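Local atomic coordinates of phosphate-specific transport system accessory protein PhoU homolog (Streptococcus pneumoniae, PDB entry 2I0M), a protein that probably takes part in regulating phosphate uptake, and forms an all-helical, zinc-binding homodimer. Residues N47-I52 / M93-A98; L22-A27 / L125-L130; L7-L12 / L77-S82; M84-D89 / A198-R203. All blocks are in the same frame, centred on the assembly; numbering follows the deposited sequence.

Contact 1: N47-I52 / M93-A98. With ZN (zinc ion), chain D.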
loop_
_atom_site.group_PDB
_atom_site.type_symbol
_atom_site.label_atom_id
_atom_site.label_comp_id
_atom_site.label_asym_id
_atom_site.label_seq_id
_atom_site.Cartn_x
_atom_site.Cartn_y
_atom_site.Cartn_z
ATOM N N ASN A 47 -19.375 -9.184 -0.631
ATOM C CA ASN A 47 -19.786 -9.671 -1.942
ATOM C C ASN A 47 -19.744 -8.642 -3.088
ATOM O O ASN A 47 -19.637 -9.021 -4.259
ATOM C CB ASN A 47 -21.149 -10.351 -1.838
ATOM C CG ASN A 47 -21.089 -11.632 -1.008
ATOM O OD1 ASN A 47 -20.149 -12.421 -1.138
ATOM N ND2 ASN A 47 -22.084 -11.837 -0.141
ATOM N N LYS A 48 -19.811 -7.351 -2.757
ATOM C CA LYS A 48 -19.753 -6.307 -3.779
ATOM C C LYS A 48 -18.342 -5.823 -4.094
ATOM O O LYS A 48 -18.155 -5.032 -5.024
ATOM C CB LYS A 48 -20.637 -5.117 -3.416
ATOM C CG LYS A 48 -22.117 -5.351 -3.714
ATOM C CD LYS A 48 -22.859 -4.050 -4.004
ATOM C CE LYS A 48 -22.978 -3.161 -2.770
ATOM N NZ LYS A 48 -24.359 -2.566 -2.675
ATOM N N ASP A 49 -17.351 -6.306 -3.345
ATOM C CA ASP A 49 -15.971 -5.887 -3.588
ATOM C C ASP A 49 -15.511 -6.116 -5.038
ATOM O O ASP A 49 -14.808 -5.284 -5.588
ATOM C CB ASP A 49 -14.979 -6.516 -2.602
ATOM C CG ASP A 49 -13.584 -5.924 -2.745
ATOM O OD1 ASP A 49 -13.343 -4.793 -2.249
ATOM O OD2 ASP A 49 -12.731 -6.566 -3.393
ATOM N N HIS A 50 -15.934 -7.213 -5.657
ATOM C CA HIS A 50 -15.529 -7.529 -7.033
ATOM C C HIS A 50 -15.958 -6.505 -8.097
ATOM O O HIS A 50 -15.302 -6.385 -9.135
ATOM C CB HIS A 50 -15.988 -8.933 -7.462
ATOM C CG HIS A 50 -15.405 -9.367 -8.770
ATOM N ND1 HIS A 50 -16.159 -9.498 -9.917
ATOM C CD2 HIS A 50 -14.126 -9.644 -9.126
ATOM C CE1 HIS A 50 -15.377 -9.882 -10.913
ATOM N NE2 HIS A 50 -14.136 -9.966 -10.463
ATOM N N ALA A 51 -17.047 -5.780 -7.847
ATOM C CA ALA A 51 -17.439 -4.684 -8.732
ATOM C C ALA A 51 -16.397 -3.542 -8.749
ATOM O O ALA A 51 -16.246 -2.845 -9.752
ATOM C CB ALA A 51 -18.816 -4.164 -8.371
ATOM N N ILE A 52 -15.663 -3.374 -7.653
ATOM C CA ILE A 52 -14.581 -2.378 -7.608
ATOM C C ILE A 52 -13.365 -2.898 -8.396
ATOM O O ILE A 52 -12.715 -2.142 -9.130
ATOM C CB ILE A 52 -14.192 -1.995 -6.151
ATOM C CG1 ILE A 52 -15.394 -1.346 -5.430
ATOM C CG2 ILE A 52 -12.979 -1.025 -6.149
ATOM C CD1 ILE A 52 -15.295 -1.272 -3.927
ATOM N N MET A 93 -7.877 0.404 -1.389
ATOM C CA MET A 93 -8.774 1.082 -0.426
ATOM C C MET A 93 -10.062 0.275 -0.201
ATOM O O MET A 93 -10.369 -0.107 0.932
ATOM C CB MET A 93 -9.060 2.508 -0.886
ATOM C CG MET A 93 -7.789 3.387 -0.789
ATOM S SD MET A 93 -7.872 4.987 -1.603
ATOM C CE MET A 93 -9.213 5.649 -0.665
ATOM N N GLY A 94 -10.775 -0.009 -1.292
ATOM C CA GLY A 94 -11.897 -0.959 -1.315
ATOM C C GLY A 94 -11.700 -2.279 -0.575
ATOM O O GLY A 94 -12.540 -2.665 0.221
ATOM N N ASP A 95 -10.602 -2.985 -0.831
ATOM C CA ASP A 95 -10.311 -4.254 -0.124
ATOM C C ASP A 95 -10.232 -4.080 1.408
ATOM O O ASP A 95 -10.628 -4.960 2.157
ATOM C CB ASP A 95 -8.980 -4.833 -0.584
ATOM C CG ASP A 95 -8.972 -5.273 -2.048
ATOM O OD1 ASP A 95 -10.024 -5.619 -2.662
ATOM O OD2 ASP A 95 -7.840 -5.319 -2.572
ATOM N N HIS A 96 -9.709 -2.945 1.854
ATOM C CA HIS A 96 -9.523 -2.665 3.273
ATOM C C HIS A 96 -10.838 -2.303 3.939
ATOM O O HIS A 96 -11.002 -2.499 5.143
ATOM C CB HIS A 96 -8.478 -1.554 3.494
ATOM C CG HIS A 96 -7.069 -2.055 3.479
ATOM N ND1 HIS A 96 -6.195 -1.780 2.454
ATOM C CD2 HIS A 96 -6.401 -2.856 4.336
ATOM C CE1 HIS A 96 -5.041 -2.383 2.686
ATOM N NE2 HIS A 96 -5.140 -3.044 3.823
ATOM N N MET A 97 -11.775 -1.798 3.144
ATOM C CA MET A 97 -13.133 -1.614 3.597
ATOM C C MET A 97 -13.903 -2.957 3.672
ATOM O O MET A 97 -14.697 -3.158 4.599
ATOM C CB MET A 97 -13.844 -0.544 2.754
ATOM C CG MET A 97 -13.213 0.883 2.893
ATOM S SD MET A 97 -13.066 1.542 4.600
ATOM C CE MET A 97 -11.484 0.977 5.164
ATOM N N ALA A 98 -13.663 -3.869 2.723
ATOM C CA ALA A 98 -14.178 -5.245 2.822
ATOM C C ALA A 98 -13.557 -5.973 4.007
ATOM O O ALA A 98 -14.210 -6.819 4.623
ATOM C CB ALA A 98 -13.920 -6.046 1.529
HETATM ZN ZN ZN D . -7.197 -6.091 -4.329
HETATM O O HOH W 1 -14.957 -3.506 -0.786
#

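Contact 2: L22-A27 / L125-L130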
loop_
_atom_site.group_PDB
_atom_site.type_symbol
_atom_site.label_atom_id
_atom_site.label_comp_id
_atom_site.label_asym_id
_atom_site.label_seq_id
_atom_site.Cartn_x
_atom_site.Cartn_y
_atom_site.Cartn_z
ATOM N N LEU A 22 -17.656 5.348 -5.543
ATOM C CA LEU A 22 -18.031 4.005 -5.127
ATOM C C LEU A 22 -17.242 3.563 -3.881
ATOM O O LEU A 22 -17.846 3.072 -2.928
ATOM C CB LEU A 22 -17.904 2.990 -6.274
ATOM C CG LEU A 22 -18.309 1.536 -5.969
ATOM C CD1 LEU A 22 -19.754 1.453 -5.465
ATOM C CD2 LEU A 22 -18.101 0.616 -7.184
ATOM N N VAL A 23 -15.914 3.748 -3.866
ATOM C CA VAL A 23 -15.151 3.377 -2.649
ATOM C C VAL A 23 -15.412 4.255 -1.425
ATOM O O VAL A 23 -15.259 3.779 -0.308
ATOM C CB VAL A 23 -13.617 2.997 -2.855
ATOM C CG1 VAL A 23 -13.143 3.180 -4.277
ATOM C CG2 VAL A 23 -12.693 3.653 -1.844
ATOM N N LEU A 24 -15.824 5.508 -1.639
ATOM C CA LEU A 24 -16.233 6.382 -0.529
ATOM C C LEU A 24 -17.529 5.881 0.099
ATOM O O LEU A 24 -17.633 5.794 1.316
ATOM C CB LEU A 24 -16.358 7.855 -0.953
ATOM C CG LEU A 24 -16.744 8.846 0.159
ATOM C CD1 LEU A 24 -15.757 8.913 1.321
ATOM C CD2 LEU A 24 -16.993 10.252 -0.396
ATOM N N GLU A 25 -18.499 5.540 -0.742
ATOM C CA GLU A 25 -19.729 4.914 -0.288
ATOM C C GLU A 25 -19.514 3.626 0.499
ATOM O O GLU A 25 -20.115 3.441 1.561
ATOM C CB GLU A 25 -20.670 4.664 -1.466
ATOM C CG GLU A 25 -21.305 5.949 -1.990
ATOM C CD GLU A 25 -22.041 5.759 -3.312
ATOM O OE1 GLU A 25 -21.987 4.639 -3.891
ATOM O OE2 GLU A 25 -22.669 6.741 -3.776
ATOM N N THR A 26 -18.670 2.733 -0.004
ATOM C CA THR A 26 -18.475 1.445 0.687
ATOM C C THR A 26 -17.689 1.594 1.990
ATOM O O THR A 26 -17.907 0.833 2.922
ATOM C CB THR A 26 -17.951 0.276 -0.222
ATOM O OG1 THR A 26 -16.772 -0.299 0.353
ATOM C CG2 THR A 26 -17.659 0.725 -1.619
ATOM N N ALA A 27 -16.807 2.589 2.048
ATOM C CA ALA A 27 -16.094 2.941 3.265
ATOM C C ALA A 27 -17.084 3.428 4.322
ATOM O O ALA A 27 -17.073 2.983 5.473
ATOM C CB ALA A 27 -15.021 4.019 2.965
ATOM N N LEU A 125 -12.240 11.024 9.875
ATOM C CA LEU A 125 -11.121 11.719 9.216
ATOM C C LEU A 125 -10.681 10.988 7.940
ATOM O O LEU A 125 -10.355 11.615 6.931
ATOM C CB LEU A 125 -9.943 11.959 10.179
ATOM C CG LEU A 125 -8.652 12.639 9.650
ATOM C CD1 LEU A 125 -8.836 14.096 9.179
ATOM C CD2 LEU A 125 -7.536 12.580 10.677
ATOM N N SER A 126 -10.717 9.659 7.976
ATOM C CA SER A 126 -10.486 8.835 6.793
ATOM C C SER A 126 -11.479 9.174 5.672
ATOM O O SER A 126 -11.085 9.444 4.536
ATOM C CB SER A 126 -10.564 7.348 7.162
ATOM O OG SER A 126 -9.456 6.976 7.972
ATOM N N LEU A 127 -12.763 9.156 5.998
ATOM C CA LEU A 127 -13.806 9.475 5.027
ATOM C C LEU A 127 -13.639 10.872 4.433
ATOM O O LEU A 127 -13.731 11.037 3.222
ATOM C CB LEU A 127 -15.183 9.357 5.661
ATOM C CG LEU A 127 -15.686 7.951 5.995
ATOM C CD1 LEU A 127 -17.150 8.051 6.470
ATOM C CD2 LEU A 127 -15.583 7.030 4.792
ATOM N N SER A 128 -13.384 11.871 5.271
ATOM C CA SER A 128 -13.384 13.232 4.771
ATOM C C SER A 128 -12.155 13.492 3.908
ATOM O O SER A 128 -12.219 14.260 2.962
ATOM C CB SER A 128 -13.541 14.260 5.893
ATOM O OG SER A 128 -12.326 14.470 6.565
ATOM N N MET A 129 -11.059 12.811 4.221
ATOM C CA MET A 129 -9.853 12.815 3.388
ATOM C C MET A 129 -10.175 12.359 1.965
ATOM O O MET A 129 -9.743 13.005 1.004
ATOM C CB MET A 129 -8.758 11.934 4.000
ATOM C CG MET A 129 -7.843 12.608 5.058
ATOM S SD MET A 129 -6.747 11.398 5.923
ATOM C CE MET A 129 -5.535 11.114 4.649
ATOM N N LEU A 130 -10.934 11.265 1.815
ATOM C CA LEU A 130 -11.297 10.790 0.479
ATOM C C LEU A 130 -12.267 11.740 -0.220
ATOM O O LEU A 130 -12.120 12.003 -1.414
ATOM C CB LEU A 130 -11.898 9.386 0.530
ATOM C CG LEU A 130 -12.258 8.748 -0.813
ATOM C CD1 LEU A 130 -11.022 8.714 -1.756
ATOM C CD2 LEU A 130 -12.804 7.343 -0.616
#

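Contact 3: L7-L12 / L77-S82. With ZN (zinc ion), chain C.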
loop_
_atom_site.group_PDB
_atom_site.type_symbol
_atom_site.label_atom_id
_atom_site.label_comp_id
_atom_site.label_asym_id
_atom_site.label_seq_id
_atom_site.Cartn_x
_atom_site.Cartn_y
_atom_site.Cartn_z
ATOM N N LEU A 7 -11.585 15.656 -24.505
ATOM C CA LEU A 7 -12.907 15.194 -24.068
ATOM C C LEU A 7 -12.850 13.739 -23.582
ATOM O O LEU A 7 -13.492 13.380 -22.595
ATOM C CB LEU A 7 -13.942 15.370 -25.190
ATOM C CG LEU A 7 -15.432 15.123 -24.917
ATOM C CD1 LEU A 7 -15.940 15.873 -23.680
ATOM C CD2 LEU A 7 -16.268 15.488 -26.142
ATOM N N GLU A 8 -12.064 12.923 -24.276
ATOM C CA GLU A 8 -11.807 11.531 -23.896
ATOM C C GLU A 8 -11.077 11.381 -22.549
ATOM O O GLU A 8 -11.434 10.526 -21.729
ATOM C CB GLU A 8 -10.987 10.853 -24.988
ATOM C CG GLU A 8 -11.204 9.361 -25.085
ATOM C CD GLU A 8 -12.483 9.022 -25.807
ATOM O OE1 GLU A 8 -13.567 9.173 -25.199
ATOM O OE2 GLU A 8 -12.396 8.604 -26.982
ATOM N N LEU A 9 -10.056 12.208 -22.333
ATOM C CA LEU A 9 -9.348 12.246 -21.058
ATOM C C LEU A 9 -10.292 12.653 -19.936
ATOM O O LEU A 9 -10.341 12.011 -18.889
ATOM C CB LEU A 9 -8.158 13.210 -21.113
ATOM C CG LEU A 9 -7.015 12.854 -22.061
ATOM C CD1 LEU A 9 -5.778 13.689 -21.737
ATOM C CD2 LEU A 9 -6.703 11.376 -21.989
ATOM N N HIS A 10 -11.034 13.726 -20.176
ATOM C CA HIS A 10 -12.023 14.218 -19.234
ATOM C C HIS A 10 -13.015 13.126 -18.853
ATOM O O HIS A 10 -13.349 12.970 -17.679
ATOM C CB HIS A 10 -12.766 15.426 -19.808
ATOM C CG HIS A 10 -13.994 15.766 -19.036
ATOM N ND1 HIS A 10 -13.947 16.439 -17.834
ATOM C CD2 HIS A 10 -15.289 15.449 -19.243
ATOM C CE1 HIS A 10 -15.167 16.556 -17.354
ATOM N NE2 HIS A 10 -15.999 15.968 -18.193
ATOM N N GLU A 11 -13.480 12.374 -19.850
ATOM C CA GLU A 11 -14.371 11.235 -19.612
ATOM C C GLU A 11 -13.692 10.126 -18.819
ATOM O O GLU A 11 -14.315 9.513 -17.969
ATOM C CB GLU A 11 -14.957 10.709 -20.929
ATOM C CG GLU A 11 -16.258 11.408 -21.329
ATOM C CD GLU A 11 -16.548 11.363 -22.829
ATOM O OE1 GLU A 11 -17.393 12.170 -23.295
ATOM O OE2 GLU A 11 -15.944 10.532 -23.549
ATOM N N LEU A 12 -12.407 9.888 -19.092
ATOM C CA LEU A 12 -11.602 8.958 -18.299
ATOM C C LEU A 12 -11.489 9.416 -16.844
ATOM O O LEU A 12 -11.575 8.610 -15.921
ATOM C CB LEU A 12 -10.198 8.789 -18.900
ATOM C CG LEU A 12 -9.375 7.516 -18.621
ATOM C CD1 LEU A 12 -7.893 7.863 -18.501
ATOM C CD2 LEU A 12 -9.831 6.752 -17.395
ATOM N N LEU A 77 0.317 12.390 -20.719
ATOM C CA LEU A 77 0.967 11.135 -20.427
ATOM C C LEU A 77 0.983 10.924 -18.918
ATOM O O LEU A 77 0.600 9.870 -18.418
ATOM C CB LEU A 77 2.381 11.168 -20.994
ATOM C CG LEU A 77 3.082 9.861 -21.328
ATOM C CD1 LEU A 77 4.033 9.474 -20.196
ATOM C CD2 LEU A 77 2.078 8.752 -21.656
ATOM N N ARG A 78 1.416 11.959 -18.207
ATOM C CA ARG A 78 1.381 11.989 -16.753
ATOM C C ARG A 78 -0.033 11.759 -16.253
ATOM O O ARG A 78 -0.232 11.146 -15.207
ATOM C CB ARG A 78 1.917 13.326 -16.222
ATOM C CG ARG A 78 3.323 13.656 -16.725
ATOM C CD ARG A 78 4.159 14.362 -15.671
ATOM N NE ARG A 78 3.631 15.677 -15.313
ATOM C CZ ARG A 78 3.914 16.812 -15.948
ATOM N NH1 ARG A 78 4.712 16.816 -17.009
ATOM N NH2 ARG A 78 3.382 17.949 -15.526
ATOM N N PHE A 79 -1.007 12.232 -17.018
ATOM C CA PHE A 79 -2.397 12.130 -16.623
ATOM C C PHE A 79 -2.876 10.691 -16.649
ATOM O O PHE A 79 -3.299 10.182 -15.640
ATOM C CB PHE A 79 -3.321 13.017 -17.467
ATOM C CG PHE A 79 -4.771 12.847 -17.116
ATOM C CD1 PHE A 79 -5.321 13.532 -16.033
ATOM C CD2 PHE A 79 -5.574 11.964 -17.827
ATOM C CE1 PHE A 79 -6.646 13.373 -15.689
ATOM C CE2 PHE A 79 -6.894 11.784 -17.481
ATOM C CZ PHE A 79 -7.439 12.493 -16.412
ATOM N N VAL A 80 -2.807 10.052 -17.814
ATOM C CA VAL A 80 -3.241 8.665 -17.978
ATOM C C VAL A 80 -2.491 7.724 -16.994
ATOM O O VAL A 80 -3.097 6.806 -16.424
ATOM C CB VAL A 80 -3.119 8.220 -19.460
ATOM C CG1 VAL A 80 -3.377 6.744 -19.626
ATOM C CG2 VAL A 80 -4.071 9.015 -20.331
ATOM N N ILE A 81 -1.197 7.984 -16.779
ATOM C CA ILE A 81 -0.390 7.220 -15.815
ATOM C C ILE A 81 -0.921 7.414 -14.391
ATOM O O ILE A 81 -0.917 6.492 -13.588
ATOM C CB ILE A 81 1.118 7.618 -15.880
ATOM C CG1 ILE A 81 1.752 7.172 -17.218
ATOM C CG2 ILE A 81 1.901 7.027 -14.685
ATOM C CD1 ILE A 81 3.213 7.639 -17.434
ATOM N N SER A 82 -1.395 8.619 -14.095
ATOM C CA SER A 82 -1.946 8.943 -12.787
ATOM C C SER A 82 -3.274 8.232 -12.526
ATOM O O SER A 82 -3.540 7.824 -11.413
ATOM C CB SER A 82 -2.127 10.459 -12.648
ATOM O OG SER A 82 -0.880 11.120 -12.743
HETATM ZN ZN ZN C . -18.176 15.985 -18.184
#

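Contact 4: M84-D89 / A198-R203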
loop_
_atom_site.group_PDB
_atom_site.type_symbol
_atom_site.label_atom_id
_atom_site.label_comp_id
_atom_site.label_asym_id
_atom_site.label_seq_id
_atom_site.Cartn_x
_atom_site.Cartn_y
_atom_site.Cartn_z
ATOM N N MET A 84 -4.228 5.333 -14.021
ATOM C CA MET A 84 -3.890 3.907 -13.923
ATOM C C MET A 84 -3.390 3.556 -12.537
ATOM O O MET A 84 -3.842 2.597 -11.929
ATOM C CB MET A 84 -2.830 3.520 -14.945
ATOM C CG MET A 84 -3.342 3.430 -16.364
ATOM S SD MET A 84 -2.256 2.440 -17.429
ATOM C CE MET A 84 -2.375 3.334 -18.955
ATOM N N SER A 85 -2.478 4.376 -12.035
ATOM C CA SER A 85 -1.892 4.187 -10.720
ATOM C C SER A 85 -2.898 4.438 -9.598
ATOM O O SER A 85 -2.921 3.715 -8.622
ATOM C CB SER A 85 -0.679 5.111 -10.582
ATOM O OG SER A 85 -0.499 5.511 -9.230
ATOM N N SER A 86 -3.735 5.459 -9.743
ATOM C CA SER A 86 -4.676 5.818 -8.705
ATOM C C SER A 86 -5.888 4.875 -8.624
ATOM O O SER A 86 -6.442 4.670 -7.549
ATOM C CB SER A 86 -5.144 7.276 -8.869
ATOM O OG SER A 86 -4.085 8.202 -8.676
ATOM N N CYS A 87 -6.311 4.304 -9.746
ATOM C CA CYS A 87 -7.496 3.435 -9.693
ATOM C C CYS A 87 -7.169 2.124 -8.949
ATOM O O CYS A 87 -7.988 1.605 -8.197
ATOM C CB CYS A 87 -8.136 3.244 -11.074
ATOM S SG CYS A 87 -7.212 2.226 -12.187
ATOM N N SER A 88 -5.938 1.654 -9.123
ATOM C CA SER A 88 -5.338 0.580 -8.325
ATOM C C SER A 88 -5.276 0.821 -6.803
ATOM O O SER A 88 -5.576 -0.077 -6.014
ATOM C CB SER A 88 -3.932 0.294 -8.849
ATOM O OG SER A 88 -3.268 -0.619 -7.999
ATOM N N ASP A 89 -4.854 2.009 -6.395
ATOM C CA ASP A 89 -4.849 2.396 -4.984
ATOM C C ASP A 89 -6.286 2.385 -4.433
ATOM O O ASP A 89 -6.532 2.046 -3.271
ATOM C CB ASP A 89 -4.252 3.809 -4.816
ATOM C CG ASP A 89 -2.738 3.848 -4.974
ATOM O OD1 ASP A 89 -2.079 2.790 -4.952
ATOM O OD2 ASP A 89 -2.180 4.956 -5.090
ATOM N N ALA A 198 -3.122 9.222 0.563
ATOM C CA ALA A 198 -1.905 10.015 0.551
ATOM C C ALA A 198 -1.072 9.714 -0.706
ATOM O O ALA A 198 -0.557 10.622 -1.341
ATOM C CB ALA A 198 -1.079 9.735 1.827
ATOM N N ASN A 199 -0.935 8.435 -1.038
ATOM C CA ASN A 199 -0.398 8.000 -2.308
ATOM C C ASN A 199 -1.086 8.635 -3.534
ATOM O O ASN A 199 -0.408 8.995 -4.485
ATOM C CB ASN A 199 -0.414 6.468 -2.405
ATOM C CG ASN A 199 0.671 5.798 -1.545
ATOM O OD1 ASN A 199 0.502 4.655 -1.081
ATOM N ND2 ASN A 199 1.781 6.496 -1.337
ATOM N N ILE A 200 -2.406 8.808 -3.513
ATOM C CA ILE A 200 -3.096 9.384 -4.677
ATOM C C ILE A 200 -2.790 10.875 -4.751
ATOM O O ILE A 200 -2.564 11.418 -5.834
ATOM C CB ILE A 200 -4.616 9.101 -4.699
ATOM C CG1 ILE A 200 -4.894 7.591 -4.724
ATOM C CG2 ILE A 200 -5.273 9.759 -5.918
ATOM C CD1 ILE A 200 -6.344 7.222 -4.486
ATOM N N CYS A 201 -2.722 11.498 -3.576
ATOM C CA CYS A 201 -2.237 12.867 -3.401
ATOM C C CYS A 201 -0.860 13.139 -4.015
ATOM O O CYS A 201 -0.694 14.114 -4.722
ATOM C CB CYS A 201 -2.276 13.259 -1.916
ATOM S SG CYS A 201 -3.957 13.438 -1.238
ATOM N N GLU A 202 0.119 12.274 -3.742
ATOM C CA GLU A 202 1.469 12.391 -4.323
ATOM C C GLU A 202 1.466 12.282 -5.848
ATOM O O GLU A 202 2.190 12.994 -6.525
ATOM C CB GLU A 202 2.411 11.328 -3.755
ATOM C CG GLU A 202 2.609 11.395 -2.246
ATOM C CD GLU A 202 3.639 10.389 -1.738
ATOM O OE1 GLU A 202 4.598 10.811 -1.068
ATOM O OE2 GLU A 202 3.486 9.175 -2.000
ATOM N N ARG A 203 0.655 11.374 -6.371
ATOM C CA ARG A 203 0.426 11.227 -7.811
ATOM C C ARG A 203 -0.104 12.524 -8.427
ATOM O O ARG A 203 0.234 12.881 -9.553
ATOM C CB ARG A 203 -0.591 10.096 -8.050
ATOM C CG ARG A 203 -0.539 9.465 -9.415
ATOM C CD ARG A 203 0.534 8.359 -9.516
ATOM N NE ARG A 203 1.677 8.816 -10.297
ATOM C CZ ARG A 203 2.656 8.047 -10.758
ATOM N NH1 ARG A 203 2.659 6.738 -10.544
ATOM N NH2 ARG A 203 3.635 8.612 -11.454
#

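Contact 1: N47-I52 / M93-A98
Gly94 presents a bare CA to helix 39-66, and Ile52 packs its tip onto it, with 4.3 Å between Ile52 CD1 and Gly94 CA. Gly94 O accepts the helix bond from Ala98 N and also one from a water, whose oxygen lies 2.8 Å from Gly94 O. That water donates its other hydrogen to Asp49 OD1, bridging two acceptors, Gly94 O and Asp49 OD1, that stand 3.4 Å apart and could not bond directly. CG of Asp49 stands anti to the backbone N (chi1 -172°), which carries the carboxylate group toward helix 74-105. The two helices, 39-66 and 74-105, are consecutive in the chain and run antiparallel (178°) with axes 9.7 Å apart inside the PhoU domain, a fold built of long helices packed into bundles. Next comes Asp95, whose side chain crosses that of Asp49 at about a right angle; Asp95 OD1 comes within 3.0 Å of Asp49 OD2, which also lies close to Asp214 of the second subunit. The zinc ion, bound by Asp95 OD2 at 2.0 Å, may offset part of this repulsion. Glu91 of the same helix and Asp214 of the second subunit bind it too, so the metal ties helix 74-105 to the dimer partner. One turn on from Gly94, Ala98 CB faces Asp49 OD1 at 4.0 Å.

Contact 2: L22-A27 / L125-L130
Leu130 is one bump of this interface, and the hollow that takes it lies on the surface of helix 5-35 between Val23 and Leu24. Its CD2 methyl presses against the start of the Leu24 side chain, 3.6 Å from Leu24 CB, and also meets the Val23 branch, with Leu130 CD2 3.9 Å from Val23 CG2. Leu24 answers in kind. With CG anti to the backbone N (chi1 -178°), it slides past Leu130 in the opposite direction, and Leu24 CD1 ends 4.0 Å from Leu130 CB. The same methyl touches backbone as well, Leu24 CD1 lying 3.5 Å from Leu127 O. A second, smaller fit lies one turn along: the short side chain of Ala27 makes a shallow place for a leucine branch, and Leu127 CD2 sits 3.6 Å from Ala27 CB. Leu24 CD1 and Leu127 CD2 meet more distantly between these two fits. Beyond the pair, Met93 of helix 74-105 and Phe193 and Ile197 of helix 177-209 also pack on Leu130. Interlocked leucines of this kind, on helix segments antiparallel at 167°, are typical of a helical bundle core; here they join the two PhoU domains of one chain.

Contact 3: L7-L12 / L77-S82
Phe79 reaches from helix 74-105 to Leu9 and Leu12 of helix 5-35. CG stands anti to the backbone N (chi1 176°), carrying the ring toward helix 5-35; CB and the near ring carbons make no close contact with the 7-12 segment. The first ring atom to meet the other helix is CE2. It lies 3.7 Å from the backbone oxygen Leu9 O, and Phe79 CE2 also rests 4.1 Å from Leu9 CB. From the next turn comes a methyl of Leu12, with Leu12 CD1 4.2 Å from Phe79 CE2; these two side chains slide past each other in opposite directions. At the tip, CZ stays beside the same carbonyl, Phe79 CZ being 3.8 Å from Leu9 O. Val80 fills in next to the ring: its side chain crosses that of Leu9 at about a right angle, and Val80 CG2 lies 3.9 Å from Leu9 CD2. The segments run nearly parallel, crossing at 25° with axes 11.0 Å apart, a spacing filled by large apolar groups. Ile59, Cys63 and Leu66 of helix 39-66 pack on Leu9 and Leu12, making this a three-helix junction. His10, whose CB points away from the 77-82 segment, binds a zinc ion through NE2. No hydrogen bond or charge pair joins the two segments, which suggests that their association rests mainly on apolar burial and shape.

Contact 4: M84-D89 / A198-R203
Ser86 and Ile200 mark where the two backbones come nearest, Ser86 CA and Ile200 CA being 5.6 Å apart. A small residue meets a branched one there: Ser86 OG lies 3.4 Å from Ile200 CG2, while its polar need is met within its own helix by Ser82 O. Ile200, with CG1 anti to the carbonyl carbon (chi1 -60°), sends its longer arm toward Asp89, and Ile200 CG1 packs 3.8 Å from Asp89 CB. The Ser85 side is the more exposed one, though Ser85 OG still sits close against the aliphatic stem of Arg203, 3.0 Å from Arg203 CD, and approaches the guanidinium at its edge, in plane. Arg203 NH1 then forms a salt bridge with Glu60 of the second subunit, and its own chain's Tyr206 adds a cation-pi contact. At the other end Asp89 OD2 is 3.6 Å from Asn199 CB, touching carbon; Asp89 OD1 forms a salt bridge with Arg92 of the second subunit, and Asn199 ND2 donates to Glu202 OE2. Polar ends thus point past this interface, those of Asp89 and Arg203 toward the dimer partner, those of Ser86 and Asn199 along their own helices. Helices 74-105 and 177-209 run antiparallel here (172°); Phe16 of helix 5-35 packs on Ser86 and Cys87, Leu19 on Cys87, and helix 142-150 covers Cys201 behind the second.

Helix 74-105 serves contacts 1, 3 and 4, while contact 2 pairs helix 5-35, also used by contact 3, with helix 117-136. All four are buried contacts rather than surface ones. Contact 2 lies nearest the middle of the chain and is purely apolar; contact 3, the most peripheral at about 21 Å between its centre and the chain's, is apolar too, although its helices run the same way rather than oppositely. Contacts 1 and 4 mix carbon packing with polar groups that answer to the second subunit, one through a shared zinc ion, the other through salt bridges. Met97 SD of contact 1 touches Ala27 of contact 2, Met93 SD touches Ile200 of contact 4, and Arg203 packs on Ser82 of contact 3.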